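Local coordinates for protein member of DUF4221 family (Bacteroides vulgatus, PDB 3S9J) that is of unknown function but folds as a six-bladed beta-propeller of the DUF4221 family and was crystallised with bound sodium ions, at residues 26-40 / 325-337. Numbering follows the deposited sequence.
Sequences YLSKSMFQFEENGKE and KYFYKMSFVGREG. With FMT (formic acid), chain K.
Arg335 reaches from one propeller blade to the next and takes the carboxylate of Glu35 side-on, NE to OE2 and NH2 to OE1 (2.7 Å), both N-H bonds nearly straight. The two acceptors lie in the guanidinium plane, but the carboxylate is turned 33° against it, and its OE2 also meets Tyr275 OH. NH2 spends its second proton on Gly38 O (2.9 Å), from above the carbonyl plane in the type I' turn after strand 31-36. The arginine chain runs extended from CG to NE, its methylenes lying against the Glu40 carboxylate. Glu40 OE1 accepts twice: from Arg335 N at 2.9 Å on its syn side, and through its anti lone pair from Gln33 NE2. Bent at chi2 (-92°), Gln33 lays CB and CG against Phe332 CD2 and Val333 O, while its OE1 bonds to Lys274.

Strands 31-36 and 331-334, innermost in their blades, run nearly parallel, 9° apart, without direct backbone-to-backbone bonds; a water donates to both Ser28 O and Lys329 O. On the N-terminal side of Phe332 the side-chain contacts are mainly apolar. The two selenomethionines cross at about a right angle, Met31 SE 3.8 Å from Met330 CG, and Met31 CE reaches Phe332 CD1. Leu27 CD1 touches Phe327 CE2 at 3.5 Å. Tyr26 OH donates to O2 of a formic acid (2.7 Å), probably from the crystallisation liquor, beside Phe327. Apolar contacts thus join the blade of 31-36 to the one strand 8-19 completes, with an arginine whose three protein bonds, plus one from NH1 to water, would fix its rotation and probably favour ionised Glu35.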
loop_
_atom_site.group_PDB
_atom_site.type_symbol
_atom_site.label_atom_id
_atom_site.label_comp_id
_atom_site.label_asym_id
_atom_site.label_seq_id
_atom_site.Cartn_x
_atom_site.Cartn_y
_atom_site.Cartn_z
ATOM N N TYR A 26 -8.158 -10.588 11.871
ATOM C CA TYR A 26 -8.804 -10.286 10.569
ATOM C C TYR A 26 -8.122 -9.166 9.796
ATOM O O TYR A 26 -8.349 -9.005 8.607
ATOM C CB TYR A 26 -10.300 -9.966 10.705
ATOM C CG TYR A 26 -10.577 -8.615 11.354
ATOM C CD1 TYR A 26 -10.682 -7.450 10.605
ATOM C CD2 TYR A 26 -10.671 -8.516 12.719
ATOM C CE1 TYR A 26 -10.882 -6.205 11.203
ATOM C CE2 TYR A 26 -10.902 -7.271 13.329
ATOM C CZ TYR A 26 -11.010 -6.140 12.552
ATOM O OH TYR A 26 -11.208 -4.938 13.174
ATOM N N LEU A 27 -7.316 -8.369 10.481
ATOM C CA LEU A 27 -6.606 -7.238 9.874
ATOM C C LEU A 27 -5.156 -7.581 9.615
ATOM O O LEU A 27 -4.460 -8.053 10.518
ATOM C CB LEU A 27 -6.621 -6.029 10.806
ATOM C CG LEU A 27 -5.822 -4.812 10.324
ATOM C CD1 LEU A 27 -6.463 -4.268 9.068
ATOM C CD2 LEU A 27 -5.777 -3.750 11.413
ATOM N N SER A 28 -4.709 -7.310 8.385
ATOM C CA SER A 28 -3.314 -7.300 8.029
ATOM C C SER A 28 -2.971 -6.006 7.329
ATOM O O SER A 28 -3.758 -5.536 6.510
ATOM C CB SER A 28 -2.996 -8.433 7.052
ATOM O OG SER A 28 -1.595 -8.340 6.673
ATOM N N LYS A 29 -1.793 -5.459 7.636
ATOM C CA LYS A 29 -1.276 -4.273 6.943
ATOM C C LYS A 29 -0.318 -4.623 5.814
ATOM O O LYS A 29 0.209 -3.722 5.169
ATOM C CB LYS A 29 -0.582 -3.318 7.920
ATOM C CG LYS A 29 -1.563 -2.720 8.943
ATOM C CD LYS A 29 -0.890 -1.642 9.785
ATOM C CE LYS A 29 -1.837 -0.948 10.735
ATOM N NZ LYS A 29 -1.042 -0.006 11.654
ATOM N N SER A 30 -0.122 -5.912 5.556
ATOM C CA SER A 30 0.783 -6.351 4.497
ATOM C C SER A 30 0.222 -7.645 3.877
ATOM O O SER A 30 0.648 -8.777 4.204
ATOM C CB SER A 30 2.171 -6.544 5.057
ATOM O OG SER A 30 3.123 -6.800 4.008
HETATM N N MSE A 31 -0.765 -7.451 3.008
HETATM C CA MSE A 31 -1.448 -8.567 2.353
HETATM C C MSE A 31 -1.389 -8.348 0.852
HETATM O O MSE A 31 -1.722 -7.285 0.361
HETATM C CB MSE A 31 -2.923 -8.742 2.789
HETATM C CG MSE A 31 -3.696 -7.547 2.991
HETATM SE SE MSE A 31 -5.607 -8.172 2.837
HETATM C CE MSE A 31 -5.781 -7.467 0.991
ATOM N N PHE A 32 -0.905 -9.361 0.148
ATOM C CA PHE A 32 -0.698 -9.277 -1.290
ATOM C C PHE A 32 -1.145 -10.545 -1.980
ATOM O O PHE A 32 -0.842 -11.643 -1.535
ATOM C CB PHE A 32 0.779 -9.115 -1.592
ATOM C CG PHE A 32 1.402 -7.849 -1.018
ATOM C CD1 PHE A 32 1.046 -6.616 -1.512
ATOM C CD2 PHE A 32 2.323 -7.920 0.027
ATOM C CE1 PHE A 32 1.618 -5.454 -0.987
ATOM C CE2 PHE A 32 2.927 -6.788 0.531
ATOM C CZ PHE A 32 2.559 -5.526 0.026
ATOM N N GLN A 33 -1.809 -10.390 -3.112
ATOM C CA GLN A 33 -2.167 -11.525 -3.952
ATOM C C GLN A 33 -0.922 -11.968 -4.735
ATOM O O GLN A 33 -0.110 -11.141 -5.181
ATOM C CB GLN A 33 -3.327 -11.139 -4.883
ATOM C CG GLN A 33 -3.897 -12.254 -5.737
ATOM C CD GLN A 33 -3.245 -12.380 -7.118
ATOM O OE1 GLN A 33 -2.192 -11.799 -7.370
ATOM N NE2 GLN A 33 -3.886 -13.147 -8.018
ATOM N N PHE A 34 -0.813 -13.283 -4.928
ATOM C CA PHE A 34 0.248 -13.872 -5.730
ATOM C C PHE A 34 -0.210 -15.199 -6.336
ATOM O O PHE A 34 -1.190 -15.782 -5.893
ATOM C CB PHE A 34 1.528 -14.052 -4.914
ATOM C CG PHE A 34 1.461 -15.131 -3.874
ATOM C CD1 PHE A 34 0.901 -14.886 -2.645
ATOM C CD2 PHE A 34 2.002 -16.385 -4.113
ATOM C CE1 PHE A 34 0.825 -15.865 -1.682
ATOM C CE2 PHE A 34 1.950 -17.376 -3.161
ATOM C CZ PHE A 34 1.370 -17.118 -1.912
ATOM N N GLU A 35 0.502 -15.610 -7.380
ATOM C CA GLU A 35 0.306 -16.900 -8.017
ATOM C C GLU A 35 1.441 -17.833 -7.693
ATOM O O GLU A 35 2.587 -17.412 -7.647
ATOM C CB GLU A 35 0.218 -16.717 -9.524
ATOM C CG GLU A 35 -0.959 -15.835 -9.985
ATOM C CD GLU A 35 -1.957 -16.525 -10.858
ATOM O OE1 GLU A 35 -1.789 -17.731 -11.138
ATOM O OE2 GLU A 35 -2.923 -15.868 -11.294
ATOM N N GLU A 36 1.101 -19.103 -7.460
ATOM C CA GLU A 36 2.066 -20.148 -7.223
ATOM C C GLU A 36 1.462 -21.491 -7.628
ATOM O O GLU A 36 0.301 -21.779 -7.343
ATOM C CB GLU A 36 2.491 -20.184 -5.764
ATOM C CG GLU A 36 3.703 -21.088 -5.498
ATOM C CD GLU A 36 4.246 -21.037 -4.075
ATOM O OE1 GLU A 36 3.933 -20.076 -3.340
ATOM O OE2 GLU A 36 4.995 -21.977 -3.676
ATOM N N ASN A 37 2.253 -22.296 -8.325
ATOM C CA ASN A 37 1.843 -23.634 -8.735
ATOM C C ASN A 37 0.511 -23.639 -9.489
ATOM O O ASN A 37 -0.286 -24.545 -9.315
ATOM C CB ASN A 37 1.741 -24.548 -7.509
ATOM C CG ASN A 37 3.062 -24.683 -6.754
ATOM O OD1 ASN A 37 4.136 -24.695 -7.355
ATOM N ND2 ASN A 37 2.974 -24.785 -5.428
ATOM N N GLY A 38 0.252 -22.608 -10.287
ATOM C CA GLY A 38 -0.969 -22.555 -11.105
ATOM C C GLY A 38 -2.233 -22.051 -10.423
ATOM O O GLY A 38 -3.292 -22.085 -11.037
ATOM N N LYS A 39 -2.114 -21.610 -9.158
ATOM C CA LYS A 39 -3.258 -21.120 -8.378
ATOM C C LYS A 39 -2.953 -19.741 -7.780
ATOM O O LYS A 39 -1.795 -19.351 -7.636
ATOM C CB LYS A 39 -3.591 -22.102 -7.241
ATOM C CG LYS A 39 -4.514 -23.267 -7.629
ATOM C CD LYS A 39 -4.627 -24.323 -6.510
ATOM C CE LYS A 39 -4.928 -23.727 -5.116
ATOM N NZ LYS A 39 -6.387 -23.631 -4.768
ATOM N N GLU A 40 -4.002 -18.991 -7.430
ATOM C CA GLU A 40 -3.797 -17.712 -6.777
ATOM C C GLU A 40 -4.052 -17.832 -5.266
ATOM O O GLU A 40 -4.976 -18.520 -4.797
ATOM C CB GLU A 40 -4.632 -16.561 -7.366
ATOM C CG GLU A 40 -6.107 -16.853 -7.463
ATOM C CD GLU A 40 -6.975 -15.641 -7.798
ATOM O OE1 GLU A 40 -6.486 -14.486 -7.831
ATOM O OE2 GLU A 40 -8.173 -15.865 -8.031
ATOM N N LYS A 325 -19.156 0.180 5.419
ATOM C CA LYS A 325 -19.346 -1.087 4.716
ATOM C C LYS A 325 -18.039 -1.767 4.347
ATOM O O LYS A 325 -17.891 -2.974 4.592
ATOM C CB LYS A 325 -20.171 -0.867 3.446
ATOM C CG LYS A 325 -20.555 -2.183 2.753
ATOM C CD LYS A 325 -21.638 -2.010 1.678
ATOM C CE LYS A 325 -22.034 -3.410 1.144
ATOM N NZ LYS A 325 -23.012 -3.317 0.047
ATOM N N TYR A 326 -17.102 -1.022 3.772
ATOM C CA TYR A 326 -15.855 -1.585 3.309
ATOM C C TYR A 326 -14.672 -1.182 4.166
ATOM O O TYR A 326 -14.668 -0.122 4.810
ATOM C CB TYR A 326 -15.585 -1.135 1.859
ATOM C CG TYR A 326 -16.675 -1.556 0.937
ATOM C CD1 TYR A 326 -16.729 -2.859 0.443
ATOM C CD2 TYR A 326 -17.675 -0.669 0.555
ATOM C CE1 TYR A 326 -17.756 -3.265 -0.397
ATOM C CE2 TYR A 326 -18.703 -1.070 -0.288
ATOM C CZ TYR A 326 -18.732 -2.359 -0.752
ATOM O OH TYR A 326 -19.754 -2.779 -1.550
ATOM N N PHE A 327 -13.649 -2.035 4.165
ATOM C CA PHE A 327 -12.377 -1.742 4.779
ATOM C C PHE A 327 -11.382 -1.706 3.611
ATOM O O PHE A 327 -10.733 -2.720 3.279
ATOM C CB PHE A 327 -12.005 -2.789 5.842
ATOM C CG PHE A 327 -10.862 -2.361 6.699
ATOM C CD1 PHE A 327 -11.088 -1.615 7.858
ATOM C CD2 PHE A 327 -9.556 -2.596 6.318
ATOM C CE1 PHE A 327 -10.010 -1.166 8.647
ATOM C CE2 PHE A 327 -8.506 -2.148 7.106
ATOM C CZ PHE A 327 -8.737 -1.431 8.251
ATOM N N TYR A 328 -11.329 -0.558 2.922
ATOM C CA TYR A 328 -10.608 -0.498 1.650
ATOM C C TYR A 328 -9.096 -0.535 1.810
ATOM O O TYR A 328 -8.402 -0.742 0.810
ATOM C CB TYR A 328 -11.052 0.701 0.795
ATOM C CG TYR A 328 -10.870 2.055 1.433
ATOM C CD1 TYR A 328 -9.606 2.657 1.462
ATOM C CD2 TYR A 328 -11.925 2.730 1.999
ATOM C CE1 TYR A 328 -9.406 3.898 2.060
ATOM C CE2 TYR A 328 -11.746 4.005 2.573
ATOM C CZ TYR A 328 -10.499 4.579 2.607
ATOM O OH TYR A 328 -10.275 5.796 3.189
ATOM N N LYS A 329 -8.593 -0.368 3.021
ATOM C CA LYS A 329 -7.187 -0.570 3.297
ATOM C C LYS A 329 -6.771 -2.055 3.317
ATOM O O LYS A 329 -5.590 -2.363 3.530
ATOM C CB LYS A 329 -6.760 0.163 4.569
ATOM C CG LYS A 329 -6.933 1.674 4.396
ATOM C CD LYS A 329 -6.305 2.470 5.507
ATOM C CE LYS A 329 -6.534 3.948 5.309
ATOM N NZ LYS A 329 -5.935 4.805 6.401
HETATM N N MSE A 330 -7.739 -2.938 3.052
HETATM C CA MSE A 330 -7.481 -4.333 2.685
HETATM C C MSE A 330 -8.133 -4.629 1.336
HETATM O O MSE A 330 -9.293 -5.083 1.256
HETATM C CB MSE A 330 -7.983 -5.290 3.753
HETATM C CG MSE A 330 -7.050 -5.413 4.953
HETATM SE SE MSE A 330 -7.437 -6.963 6.056
HETATM C CE MSE A 330 -9.191 -6.422 6.733
ATOM N N SER A 331 -7.417 -4.278 0.276
ATOM C CA SER A 331 -7.877 -4.474 -1.094
ATOM C C SER A 331 -6.775 -5.206 -1.868
ATOM O O SER A 331 -5.596 -5.056 -1.546
ATOM C CB SER A 331 -8.203 -3.130 -1.773
ATOM O OG SER A 331 -9.337 -2.535 -1.171
ATOM N N PHE A 332 -7.174 -5.999 -2.855
ATOM C CA PHE A 332 -6.222 -6.649 -3.754
ATOM C C PHE A 332 -6.857 -6.969 -5.084
ATOM O O PHE A 332 -8.085 -7.081 -5.209
ATOM C CB PHE A 332 -5.650 -7.925 -3.139
ATOM C CG PHE A 332 -6.617 -9.096 -3.073
ATOM C CD1 PHE A 332 -7.422 -9.287 -1.943
ATOM C CD2 PHE A 332 -6.688 -10.040 -4.093
ATOM C CE1 PHE A 332 -8.294 -10.352 -1.850
ATOM C CE2 PHE A 332 -7.582 -11.130 -4.010
ATOM C CZ PHE A 332 -8.378 -11.291 -2.879
ATOM N N VAL A 333 -6.023 -7.095 -6.104
ATOM C CA VAL A 333 -6.522 -7.519 -7.420
ATOM C C VAL A 333 -6.266 -9.016 -7.553
ATOM O O VAL A 333 -5.131 -9.473 -7.379
ATOM C CB VAL A 333 -5.814 -6.794 -8.556
ATOM C CG1 VAL A 333 -6.317 -7.329 -9.956
ATOM C CG2 VAL A 333 -6.030 -5.272 -8.440
ATOM N N GLY A 334 -7.326 -9.768 -7.834
ATOM C CA GLY A 334 -7.262 -11.192 -8.125
ATOM C C GLY A 334 -7.586 -11.468 -9.575
ATOM O O GLY A 334 -7.907 -10.555 -10.332
ATOM N N ARG A 335 -7.526 -12.736 -9.963
ATOM C CA ARG A 335 -7.901 -13.122 -11.341
ATOM C C ARG A 335 -9.256 -12.581 -11.775
ATOM O O ARG A 335 -9.396 -12.134 -12.910
ATOM C CB ARG A 335 -7.895 -14.639 -11.482
ATOM C CG ARG A 335 -6.518 -15.265 -11.393
ATOM C CD ARG A 335 -6.666 -16.796 -11.316
ATOM N NE ARG A 335 -5.375 -17.460 -11.322
ATOM C CZ ARG A 335 -5.192 -18.778 -11.422
ATOM N NH1 ARG A 335 -6.213 -19.616 -11.516
ATOM N NH2 ARG A 335 -3.966 -19.255 -11.442
ATOM N N GLU A 336 -10.253 -12.619 -10.886
ATOM C CA GLU A 336 -11.626 -12.269 -11.230
ATOM C C GLU A 336 -11.958 -10.785 -11.162
ATOM O O GLU A 336 -12.986 -10.335 -11.720
ATOM C CB GLU A 336 -12.602 -13.030 -10.338
ATOM C CG GLU A 336 -12.627 -14.549 -10.571
ATOM C CD GLU A 336 -12.960 -14.939 -12.007
ATOM O OE1 GLU A 336 -13.769 -14.255 -12.672
ATOM O OE2 GLU A 336 -12.387 -15.932 -12.478
ATOM N N GLY A 337 -11.133 -10.030 -10.446
ATOM C CA GLY A 337 -11.358 -8.591 -10.331
ATOM C C GLY A 337 -10.705 -7.932 -9.133
ATOM O O GLY A 337 -9.742 -8.457 -8.559
HETATM C C FMT K . -12.652 -2.506 11.194
HETATM O O1 FMT K . -13.168 -1.375 10.960
HETATM O O2 FMT K . -11.614 -2.674 11.852
HETATM O O HOH W 1 -3.553 -3.887 4.323
HETATM O O HOH W 2 -2.951 -5.977 -1.777
HETATM O O HOH W 3 -2.690 -8.591 -8.121
HETATM O O HOH W 4 -6.224 -22.537 -11.746
HETATM O O HOH W 5 -9.963 -13.953 -8.287
#